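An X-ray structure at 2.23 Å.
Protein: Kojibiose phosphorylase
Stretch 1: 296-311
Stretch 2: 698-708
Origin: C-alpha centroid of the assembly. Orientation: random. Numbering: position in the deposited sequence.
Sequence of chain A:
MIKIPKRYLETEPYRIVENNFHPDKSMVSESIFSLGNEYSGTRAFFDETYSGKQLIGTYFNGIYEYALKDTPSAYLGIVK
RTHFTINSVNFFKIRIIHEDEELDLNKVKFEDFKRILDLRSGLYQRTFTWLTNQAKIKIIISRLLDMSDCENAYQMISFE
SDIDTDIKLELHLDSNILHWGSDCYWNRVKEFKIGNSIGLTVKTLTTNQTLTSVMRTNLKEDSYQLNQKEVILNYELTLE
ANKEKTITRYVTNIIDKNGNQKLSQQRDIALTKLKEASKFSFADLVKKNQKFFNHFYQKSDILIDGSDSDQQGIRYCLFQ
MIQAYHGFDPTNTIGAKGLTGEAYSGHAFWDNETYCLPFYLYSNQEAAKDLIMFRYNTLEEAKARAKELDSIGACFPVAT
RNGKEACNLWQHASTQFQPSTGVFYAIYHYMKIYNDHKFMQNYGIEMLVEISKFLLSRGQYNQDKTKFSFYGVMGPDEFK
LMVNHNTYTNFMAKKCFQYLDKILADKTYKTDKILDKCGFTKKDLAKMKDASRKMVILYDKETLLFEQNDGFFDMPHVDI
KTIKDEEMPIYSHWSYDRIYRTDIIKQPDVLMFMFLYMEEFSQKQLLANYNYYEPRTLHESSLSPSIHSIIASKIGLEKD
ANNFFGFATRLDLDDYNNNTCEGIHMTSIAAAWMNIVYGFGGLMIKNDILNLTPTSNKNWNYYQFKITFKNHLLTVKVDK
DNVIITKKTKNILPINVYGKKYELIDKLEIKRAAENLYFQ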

ATOM      1  N   PHE A 296     -11.142 -38.796 -22.308  1.00 38.75           N
ATOM      2  CA  PHE A 296     -10.994 -38.141 -20.981  1.00 39.08           C
ATOM      3  C   PHE A 296     -12.126 -38.600 -20.058  1.00 36.79           C
ATOM      4  O   PHE A 296     -11.814 -38.738 -18.861  1.00 35.25           O
ATOM      5  N   TYR A 297     -13.335 -38.897 -20.568  1.00 34.55           N
ATOM      6  CA  TYR A 297     -14.458 -39.340 -19.706  1.00 34.60           C
ATOM      7  C   TYR A 297     -14.213 -40.808 -19.296  1.00 35.26           C
ATOM      8  O   TYR A 297     -14.561 -41.154 -18.143  1.00 34.20           O
ATOM      9  N   GLN A 298     -13.586 -41.619 -20.160  1.00 35.49           N
ATOM     10  CA  GLN A 298     -13.220 -43.031 -19.873  1.00 37.00           C
ATOM     11  C   GLN A 298     -12.191 -43.061 -18.729  1.00 35.74           C
ATOM     12  O   GLN A 298     -12.176 -44.065 -17.976  1.00 34.31           O
ATOM     13  N   LYS A 299     -11.375 -42.008 -18.620  1.00 33.49           N
ATOM     14  CA  LYS A 299     -10.278 -41.912 -17.638  1.00 33.31           C
ATOM     15  C   LYS A 299     -10.803 -41.331 -16.316  1.00 31.39           C
ATOM     16  O   LYS A 299     -10.288 -41.756 -15.253  1.00 30.10           O
ATOM     17  N   SER A 300     -11.795 -40.440 -16.335  1.00 29.40           N
ATOM     18  CA  SER A 300     -12.050 -39.576 -15.161  1.00 29.09           C
ATOM     19  C   SER A 300     -13.532 -39.314 -14.869  1.00 28.58           C
ATOM     20  O   SER A 300     -13.777 -38.656 -13.820  1.00 27.91           O
ATOM     21  N   ASP A 301     -14.484 -39.791 -15.689  1.00 28.61           N
ATOM     22  CA  ASP A 301     -15.922 -39.434 -15.506  1.00 28.65           C
ATOM     23  C   ASP A 301     -16.351 -39.832 -14.091  1.00 28.19           C
ATOM     24  O   ASP A 301     -15.853 -40.840 -13.590  1.00 28.30           O
ATOM     25  N   ILE A 302     -17.176 -39.008 -13.446  1.00 27.90           N
ATOM     26  CA  ILE A 302     -17.782 -39.316 -12.125  1.00 27.83           C
ATOM     27  C   ILE A 302     -19.293 -39.458 -12.301  1.00 28.11           C
ATOM     28  O   ILE A 302     -19.887 -38.564 -12.908  1.00 28.13           O
ATOM     29  N   LEU A 303     -19.870 -40.556 -11.811  1.00 28.52           N
ATOM     30  CA  LEU A 303     -21.329 -40.780 -11.838  1.00 30.14           C
ATOM     31  C   LEU A 303     -21.872 -40.420 -10.464  1.00 31.27           C
ATOM     32  O   LEU A 303     -21.252 -40.802  -9.471  1.00 30.89           O
ATOM     33  N   ILE A 304     -23.005 -39.730 -10.433  1.00 32.65           N
ATOM     34  CA  ILE A 304     -23.734 -39.410  -9.180  1.00 33.76           C
ATOM     35  C   ILE A 304     -25.188 -39.789  -9.404  1.00 35.38           C
ATOM     36  O   ILE A 304     -25.796 -39.250 -10.373  1.00 36.94           O
ATOM     37  N   ASP A 305     -25.710 -40.679  -8.554  1.00 36.17           N
ATOM     38  CA  ASP A 305     -27.123 -41.127  -8.599  1.00 36.54           C
ATOM     39  C   ASP A 305     -27.844 -40.512  -7.402  1.00 35.88           C
ATOM     40  O   ASP A 305     -27.300 -40.584  -6.298  1.00 34.90           O
ATOM     41  N   GLY A 306     -29.021 -39.933  -7.629  1.00 35.36           N
ATOM     42  CA  GLY A 306     -29.863 -39.362  -6.563  1.00 36.20           C
ATOM     43  C   GLY A 306     -29.801 -37.848  -6.541  1.00 37.03           C
ATOM     44  O   GLY A 306     -30.533 -37.264  -5.721  1.00 38.03           O
ATOM     45  N   SER A 307     -28.996 -37.224  -7.421  1.00 35.64           N
ATOM     46  CA  SER A 307     -28.883 -35.748  -7.552  1.00 35.54           C
ATOM     47  C   SER A 307     -28.506 -35.367  -8.988  1.00 35.24           C
ATOM     48  O   SER A 307     -27.322 -35.347  -9.289  1.00 35.08           O
ATOM     49  N   ASP A 308     -29.503 -35.131  -9.840  1.00 35.76           N
ATOM     50  CA  ASP A 308     -29.330 -34.691 -11.246  1.00 36.53           C
ATOM     51  C   ASP A 308     -28.507 -33.406 -11.237  1.00 34.98           C
ATOM     52  O   ASP A 308     -27.692 -33.216 -12.159  1.00 34.42           O
ATOM     53  N   SER A 309     -28.726 -32.571 -10.220  1.00 34.16           N
ATOM     54  CA  SER A 309     -28.048 -31.269 -10.035  1.00 33.37           C
ATOM     55  C   SER A 309     -26.542 -31.503  -9.826  1.00 32.20           C
ATOM     56  O   SER A 309     -25.711 -30.816 -10.476  1.00 32.81           O
ATOM     57  N   ASP A 310     -26.175 -32.480  -9.000  1.00 30.79           N
ATOM     58  CA  ASP A 310     -24.745 -32.774  -8.723  1.00 30.82           C
ATOM     59  C   ASP A 310     -24.161 -33.529  -9.920  1.00 29.52           C
ATOM     60  O   ASP A 310     -22.990 -33.345 -10.217  1.00 28.89           O
ATOM     61  N   GLN A 311     -24.943 -34.378 -10.570  1.00 29.16           N
ATOM     62  CA  GLN A 311     -24.434 -35.142 -11.735  1.00 29.18           C
ATOM     63  C   GLN A 311     -24.050 -34.134 -12.825  1.00 28.50           C
ATOM     64  O   GLN A 311     -22.964 -34.276 -13.401  1.00 28.73           O
ATOM     65  N   LYS A 698     -24.911 -37.934   1.904  1.00 41.31           N
ATOM     66  CA  LYS A 698     -26.301 -38.228   2.372  1.00 44.36           C
ATOM     67  C   LYS A 698     -27.281 -38.069   1.206  1.00 41.69           C
ATOM     68  O   LYS A 698     -28.221 -38.833   1.141  1.00 42.03           O
ATOM     69  N   ASN A 699     -26.990 -37.155   0.285  1.00 40.70           N
ATOM     70  CA  ASN A 699     -27.837 -36.792  -0.880  1.00 39.82           C
ATOM     71  C   ASN A 699     -27.694 -37.781  -2.041  1.00 38.40           C
ATOM     72  O   ASN A 699     -28.458 -37.632  -3.014  1.00 39.53           O
ATOM     73  N   TRP A 700     -26.729 -38.702  -2.026  1.00 36.57           N
ATOM     74  CA  TRP A 700     -26.476 -39.588  -3.198  1.00 35.89           C
ATOM     75  C   TRP A 700     -26.726 -41.058  -2.828  1.00 36.38           C
ATOM     76  O   TRP A 700     -26.134 -41.535  -1.840  1.00 35.08           O
ATOM     77  N   ASN A 701     -27.466 -41.770  -3.678  1.00 37.13           N
ATOM     78  CA  ASN A 701     -27.658 -43.247  -3.615  1.00 37.57           C
ATOM     79  C   ASN A 701     -26.310 -43.924  -3.855  1.00 35.98           C
ATOM     80  O   ASN A 701     -25.928 -44.752  -3.058  1.00 36.34           O
ATOM     81  N   TYR A 702     -25.587 -43.515  -4.885  1.00 34.43           N
ATOM     82  CA  TYR A 702     -24.205 -43.966  -5.137  1.00 33.82           C
ATOM     83  C   TYR A 702     -23.442 -42.850  -5.835  1.00 33.31           C
ATOM     84  O   TYR A 702     -24.062 -41.922  -6.379  1.00 34.10           O
ATOM     85  N   TYR A 703     -22.119 -42.931  -5.787  1.00 32.08           N
ATOM     86  CA  TYR A 703     -21.214 -42.167  -6.670  1.00 31.24           C
ATOM     87  C   TYR A 703     -20.155 -43.132  -7.190  1.00 31.07           C
ATOM     88  O   TYR A 703     -19.882 -44.188  -6.547  1.00 30.87           O
ATOM     89  N   GLN A 704     -19.547 -42.758  -8.311  1.00 30.09           N
ATOM     90  CA  GLN A 704     -18.488 -43.566  -8.953  1.00 29.62           C
ATOM     91  C   GLN A 704     -17.472 -42.598  -9.531  1.00 28.75           C
ATOM     92  O   GLN A 704     -17.912 -41.646 -10.208  1.00 28.17           O
ATOM     93  N   PHE A 705     -16.191 -42.838  -9.253  1.00 27.96           N
ATOM     94  CA  PHE A 705     -15.058 -42.062  -9.805  1.00 28.03           C
ATOM     95  C   PHE A 705     -14.062 -43.020 -10.451  1.00 28.55           C
ATOM     96  O   PHE A 705     -14.117 -44.229 -10.155  1.00 28.71           O
ATOM     97  N   LYS A 706     -13.242 -42.482 -11.361  1.00 28.70           N
ATOM     98  CA  LYS A 706     -12.181 -43.196 -12.106  1.00 29.19           C
ATOM     99  C   LYS A 706     -10.872 -42.422 -11.948  1.00 29.21           C
ATOM    100  O   LYS A 706     -10.893 -41.167 -12.092  1.00 29.78           O
ATOM    101  N   ILE A 707      -9.798 -43.149 -11.651  1.00 29.10           N
ATOM    102  CA  ILE A 707      -8.413 -42.647 -11.454  1.00 28.89           C
ATOM    103  C   ILE A 707      -7.442 -43.717 -11.952  1.00 29.52           C
ATOM    104  O   ILE A 707      -7.795 -44.916 -11.984  1.00 30.67           O
ATOM    105  N   THR A 708      -6.251 -43.282 -12.315  1.00 29.73           N
ATOM    106  CA  THR A 708      -5.165 -44.146 -12.831  1.00 30.46           C
ATOM    107  C   THR A 708      -3.973 -44.034 -11.884  1.00 30.40           C
ATOM    108  O   THR A 708      -3.502 -42.904 -11.624  1.00 30.06           O
TER

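The most unusual feature is the setting of Trp700, held from its face and its edge by stretch 1. Its chi1 is m. Ile304 (m, t) lays CG2 over one face of the indole, 3.4 Å from Trp700 CD1. At the ring edge, Trp700 NE1 donates a hydrogen bond to Asp310 OD2 at 2.8 Å. Asp310 (chi1 m) sits in the helix that Ser307 caps: Ser307 OG (chi1 t) accepts from Asp310 N at 3.0 Å.

Ile304 and Tyr703 lie on one face of the sheet; Leu303, Asp305, Tyr702 and Gln704 point to the other. Asp305 (chi1 t) places CB over the Tyr702 ring, 3.5 Å from Tyr702 CE2. Its carboxylate accepts from Asn701 (chi1 m), with ND2 of Asn701 3.0 Å from OD2 of Asp305. Leu303 CB lies near the ring edge of Tyr702 (chi1 p). Leu303 CD1 is 3.4 Å from Gln704 NE2; the extended Gln704 (t, t) also donates from NE2 to water 5, which donates to Asp301 O.

Lys706 (m, t, t, m) points its CA-to-CB bond toward stretch 1. Its CB is 3.2 Å from Lys299 O, and its CD is 3.3 Å from Gln298 O. Water 1 accepts from Lys706 NZ and donates to both Gln298 O and OE1. Water 3 joins Ser300 O to Lys706 O.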

ATOM      1  CB  PHE A 296     -10.792 -36.623 -21.089  1.00 41.83           C
ATOM      2  CG  PHE A 296      -9.369 -36.277 -21.485  1.00 45.07           C
ATOM      3  CD1 PHE A 296      -9.042 -35.971 -22.803  1.00 45.61           C
ATOM      4  CD2 PHE A 296      -8.333 -36.362 -20.559  1.00 46.05           C
ATOM      5  CE1 PHE A 296      -7.729 -35.718 -23.168  1.00 46.56           C
ATOM      6  CE2 PHE A 296      -7.020 -36.121 -20.929  1.00 45.62           C
ATOM      7  CZ  PHE A 296      -6.719 -35.802 -22.233  1.00 46.40           C
ATOM      8  CB  TYR A 297     -15.832 -39.039 -20.323  1.00 33.91           C
ATOM      9  CG  TYR A 297     -16.240 -37.579 -20.264  1.00 34.16           C
ATOM     10  CD1 TYR A 297     -16.509 -36.872 -21.425  1.00 34.00           C
ATOM     11  CD2 TYR A 297     -16.317 -36.870 -19.065  1.00 33.41           C
ATOM     12  CE1 TYR A 297     -16.865 -35.533 -21.396  1.00 32.87           C
ATOM     13  CE2 TYR A 297     -16.678 -35.532 -19.016  1.00 32.22           C
ATOM     14  CZ  TYR A 297     -16.963 -34.863 -20.190  1.00 32.30           C
ATOM     15  OH  TYR A 297     -17.314 -33.553 -20.195  1.00 30.46           O
ATOM     16  CB  GLN A 298     -12.628 -43.745 -21.094  1.00 39.43           C
ATOM     17  CG  GLN A 298     -13.659 -44.199 -22.113  1.00 42.61           C
ATOM     18  CD  GLN A 298     -14.752 -45.059 -21.522  1.00 46.63           C
ATOM     19  OE1 GLN A 298     -14.496 -45.934 -20.682  1.00 50.26           O
ATOM     20  NE2 GLN A 298     -15.985 -44.824 -21.966  1.00 47.61           N
ATOM     21  CB  LYS A 299      -9.082 -41.174 -18.250  1.00 34.51           C
ATOM     22  CG  LYS A 299      -8.245 -42.050 -19.191  1.00 36.76           C
ATOM     23  CD  LYS A 299      -6.863 -41.543 -19.502  1.00 38.95           C
ATOM     24  CE  LYS A 299      -6.863 -40.095 -19.965  1.00 42.14           C
ATOM     25  NZ  LYS A 299      -5.492 -39.550 -20.249  1.00 43.54           N
ATOM     26  CB  SER A 300     -11.279 -38.286 -15.302  1.00 29.20           C
ATOM     27  OG  SER A 300      -9.906 -38.544 -15.590  1.00 30.32           O
ATOM     28  CB  ASP A 301     -16.860 -40.067 -16.536  1.00 28.94           C
ATOM     29  CG  ASP A 301     -18.227 -39.416 -16.547  1.00 29.11           C
ATOM     30  OD1 ASP A 301     -18.293 -38.173 -16.458  1.00 28.77           O
ATOM     31  OD2 ASP A 301     -19.225 -40.157 -16.623  1.00 30.77           O
ATOM     32  CB  ILE A 302     -17.424 -38.232 -11.102  1.00 27.65           C
ATOM     33  CG1 ILE A 302     -15.925 -38.205 -10.836  1.00 27.52           C
ATOM     34  CG2 ILE A 302     -18.235 -38.399  -9.828  1.00 27.56           C
ATOM     35  CD1 ILE A 302     -15.567 -37.223  -9.786  1.00 28.21           C
ATOM     36  CB  LEU A 303     -21.657 -42.238 -12.155  1.00 30.66           C
ATOM     37  CG  LEU A 303     -21.243 -42.768 -13.523  1.00 30.65           C
ATOM     38  CD1 LEU A 303     -21.695 -44.219 -13.676  1.00 31.43           C
ATOM     39  CD2 LEU A 303     -21.857 -41.937 -14.616  1.00 30.92           C
ATOM     40  CB  ILE A 304     -23.550 -37.932  -8.794  1.00 34.16           C
ATOM     41  CG1 ILE A 304     -22.077 -37.648  -8.459  1.00 34.57           C
ATOM     42  CG2 ILE A 304     -24.487 -37.586  -7.643  1.00 34.59           C
ATOM     43  CD1 ILE A 304     -21.768 -36.227  -8.074  1.00 34.82           C
ATOM     44  CB  ASP A 305     -27.230 -42.650  -8.618  1.00 38.38           C
ATOM     45  CG  ASP A 305     -28.647 -43.152  -8.801  1.00 38.83           C
ATOM     46  OD1 ASP A 305     -29.206 -42.945  -9.885  1.00 41.51           O
ATOM     47  OD2 ASP A 305     -29.201 -43.680  -7.834  1.00 41.01           O
ATOM     48  CB  SER A 307     -27.912 -35.164  -6.571  1.00 34.62           C
ATOM     49  OG  SER A 307     -27.743 -33.777  -6.830  1.00 34.73           O
ATOM     50  CB  ASP A 308     -30.680 -34.485 -11.940  1.00 38.64           C
ATOM     51  CG  ASP A 308     -31.499 -35.765 -12.057  1.00 40.73           C
ATOM     52  OD1 ASP A 308     -30.891 -36.863 -12.122  1.00 40.74           O
ATOM     53  OD2 ASP A 308     -32.732 -35.650 -12.114  1.00 43.08           O
ATOM     54  CB  SER A 309     -28.661 -30.531  -8.900  1.00 34.00           C
ATOM     55  OG  SER A 309     -27.822 -29.431  -8.550  1.00 36.28           O
ATOM     56  CB  ASP A 310     -24.569 -33.501  -7.391  1.00 31.65           C
ATOM     57  CG  ASP A 310     -24.552 -32.584  -6.182  1.00 32.24           C
ATOM     58  OD1 ASP A 310     -24.201 -31.405  -6.349  1.00 33.04           O
ATOM     59  OD2 ASP A 310     -24.833 -33.076  -5.080  1.00 33.20           O
ATOM     60  CB  GLN A 311     -25.445 -36.181 -12.233  1.00 29.23           C
ATOM     61  CG  GLN A 311     -24.980 -36.872 -13.506  1.00 28.88           C
ATOM     62  CD  GLN A 311     -23.749 -37.718 -13.298  1.00 28.95           C
ATOM     63  OE1 GLN A 311     -23.867 -38.919 -13.058  1.00 29.71           O
ATOM     64  NE2 GLN A 311     -22.568 -37.114 -13.365  1.00 27.52           N
ATOM     65  CB  LYS A 698     -26.686 -37.362   3.592  1.00 47.49           C
ATOM     66  CG  LYS A 698     -27.417 -36.052   3.313  1.00 50.68           C
ATOM     67  CD  LYS A 698     -26.957 -34.874   4.166  1.00 53.41           C
ATOM     68  CE  LYS A 698     -27.617 -33.560   3.778  1.00 55.85           C
ATOM     69  NZ  LYS A 698     -26.804 -32.387   4.194  1.00 56.13           N
ATOM     70  CB  ASN A 699     -27.472 -35.391  -1.378  1.00 39.77           C
ATOM     71  CG  ASN A 699     -27.666 -34.346  -0.300  1.00 40.29           C
ATOM     72  OD1 ASN A 699     -28.707 -34.311   0.354  1.00 39.78           O
ATOM     73  ND2 ASN A 699     -26.667 -33.508  -0.094  1.00 40.17           N
ATOM     74  CB  TRP A 700     -25.053 -39.432  -3.750  1.00 34.66           C
ATOM     75  CG  TRP A 700     -24.601 -38.044  -4.089  1.00 34.25           C
ATOM     76  CD1 TRP A 700     -25.378 -36.977  -4.416  1.00 33.89           C
ATOM     77  CD2 TRP A 700     -23.237 -37.591  -4.188  1.00 33.79           C
ATOM     78  NE1 TRP A 700     -24.595 -35.884  -4.656  1.00 33.72           N
ATOM     79  CE2 TRP A 700     -23.279 -36.226  -4.535  1.00 33.76           C
ATOM     80  CE3 TRP A 700     -21.992 -38.196  -4.009  1.00 33.24           C
ATOM     81  CZ2 TRP A 700     -22.128 -35.459  -4.721  1.00 33.74           C
ATOM     82  CZ3 TRP A 700     -20.856 -37.438  -4.174  1.00 34.05           C
ATOM     83  CH2 TRP A 700     -20.921 -36.079  -4.512  1.00 33.63           C
ATOM     84  CB  ASN A 701     -28.681 -43.734  -4.643  1.00 39.47           C
ATOM     85  CG  ASN A 701     -30.047 -43.134  -4.393  1.00 41.10           C
ATOM     86  OD1 ASN A 701     -30.426 -42.969  -3.227  1.00 42.56           O
ATOM     87  ND2 ASN A 701     -30.763 -42.788  -5.463  1.00 41.94           N
ATOM     88  CB  TYR A 702     -24.208 -45.296  -5.895  1.00 34.44           C
ATOM     89  CG  TYR A 702     -24.608 -45.306  -7.352  1.00 35.06           C
ATOM     90  CD1 TYR A 702     -23.754 -44.819  -8.339  1.00 35.13           C
ATOM     91  CD2 TYR A 702     -25.807 -45.890  -7.770  1.00 35.55           C
ATOM     92  CE1 TYR A 702     -24.106 -44.851  -9.683  1.00 35.48           C
ATOM     93  CE2 TYR A 702     -26.163 -45.951  -9.110  1.00 35.09           C
ATOM     94  CZ  TYR A 702     -25.307 -45.431 -10.064  1.00 36.20           C
ATOM     95  OH  TYR A 702     -25.624 -45.499 -11.388  1.00 38.96           O
ATOM     96  CB  TYR A 703     -20.587 -40.973  -5.947  1.00 30.91           C
ATOM     97  CG  TYR A 703     -19.780 -41.330  -4.729  1.00 31.41           C
ATOM     98  CD1 TYR A 703     -20.363 -41.447  -3.483  1.00 31.62           C
ATOM     99  CD2 TYR A 703     -18.413 -41.533  -4.821  1.00 31.83           C
ATOM    100  CE1 TYR A 703     -19.615 -41.790  -2.365  1.00 32.05           C
ATOM    101  CE2 TYR A 703     -17.644 -41.849  -3.713  1.00 31.43           C
ATOM    102  CZ  TYR A 703     -18.248 -41.984  -2.480  1.00 31.53           C
ATOM    103  OH  TYR A 703     -17.489 -42.304  -1.396  1.00 31.77           O
ATOM    104  CB  GLN A 704     -19.092 -44.489 -10.013  1.00 30.14           C
ATOM    105  CG  GLN A 704     -18.086 -45.370 -10.747  1.00 30.18           C
ATOM    106  CD  GLN A 704     -18.800 -46.254 -11.741  1.00 30.70           C
ATOM    107  OE1 GLN A 704     -19.410 -47.260 -11.387  1.00 32.20           O
ATOM    108  NE2 GLN A 704     -18.749 -45.873 -12.998  1.00 30.27           N
ATOM    109  CB  PHE A 705     -14.408 -41.174  -8.747  1.00 27.22           C
ATOM    110  CG  PHE A 705     -13.764 -41.874  -7.580  1.00 27.42           C
ATOM    111  CD1 PHE A 705     -12.436 -42.267  -7.626  1.00 27.53           C
ATOM    112  CD2 PHE A 705     -14.456 -42.034  -6.391  1.00 27.46           C
ATOM    113  CE1 PHE A 705     -11.842 -42.885  -6.536  1.00 27.78           C
ATOM    114  CE2 PHE A 705     -13.860 -42.655  -5.303  1.00 27.82           C
ATOM    115  CZ  PHE A 705     -12.556 -43.074  -5.377  1.00 27.75           C
ATOM    116  CB  LYS A 706     -12.566 -43.346 -13.572  1.00 29.57           C
ATOM    117  CG  LYS A 706     -13.780 -44.230 -13.832  1.00 30.89           C
ATOM    118  CD  LYS A 706     -14.110 -44.315 -15.302  1.00 31.28           C
ATOM    119  CE  LYS A 706     -15.368 -45.087 -15.612  1.00 32.76           C
ATOM    120  NZ  LYS A 706     -15.085 -46.536 -15.724  1.00 33.85           N
ATOM    121  CB  ILE A 707      -8.105 -42.286  -9.986  1.00 28.62           C
ATOM    122  CG1 ILE A 707      -8.245 -43.485  -9.050  1.00 28.93           C
ATOM    123  CG2 ILE A 707      -8.941 -41.109  -9.529  1.00 28.57           C
ATOM    124  CD1 ILE A 707      -7.983 -43.162  -7.598  1.00 28.91           C
ATOM    125  CB  THR A 708      -4.790 -43.770 -14.267  1.00 30.36           C
ATOM    126  OG1 THR A 708      -5.983 -43.980 -15.025  1.00 30.25           O
ATOM    127  CG2 THR A 708      -3.630 -44.577 -14.819  1.00 30.89           C
TER
HETATM  128  O   HOH W   1     -13.351 -46.263 -18.096  1.00 37.19           O
HETATM  129  O   HOH W   2      -7.580 -41.889 -14.817  1.00 27.56           O
HETATM  130  O   HOH W   3     -12.458 -39.089 -11.323  1.00 29.46           O
HETATM  131  O   HOH W   4      -8.941 -39.569 -13.304  1.00 33.01           O
HETATM  132  O   HOH W   5     -17.561 -43.019 -13.674  1.00 29.75           O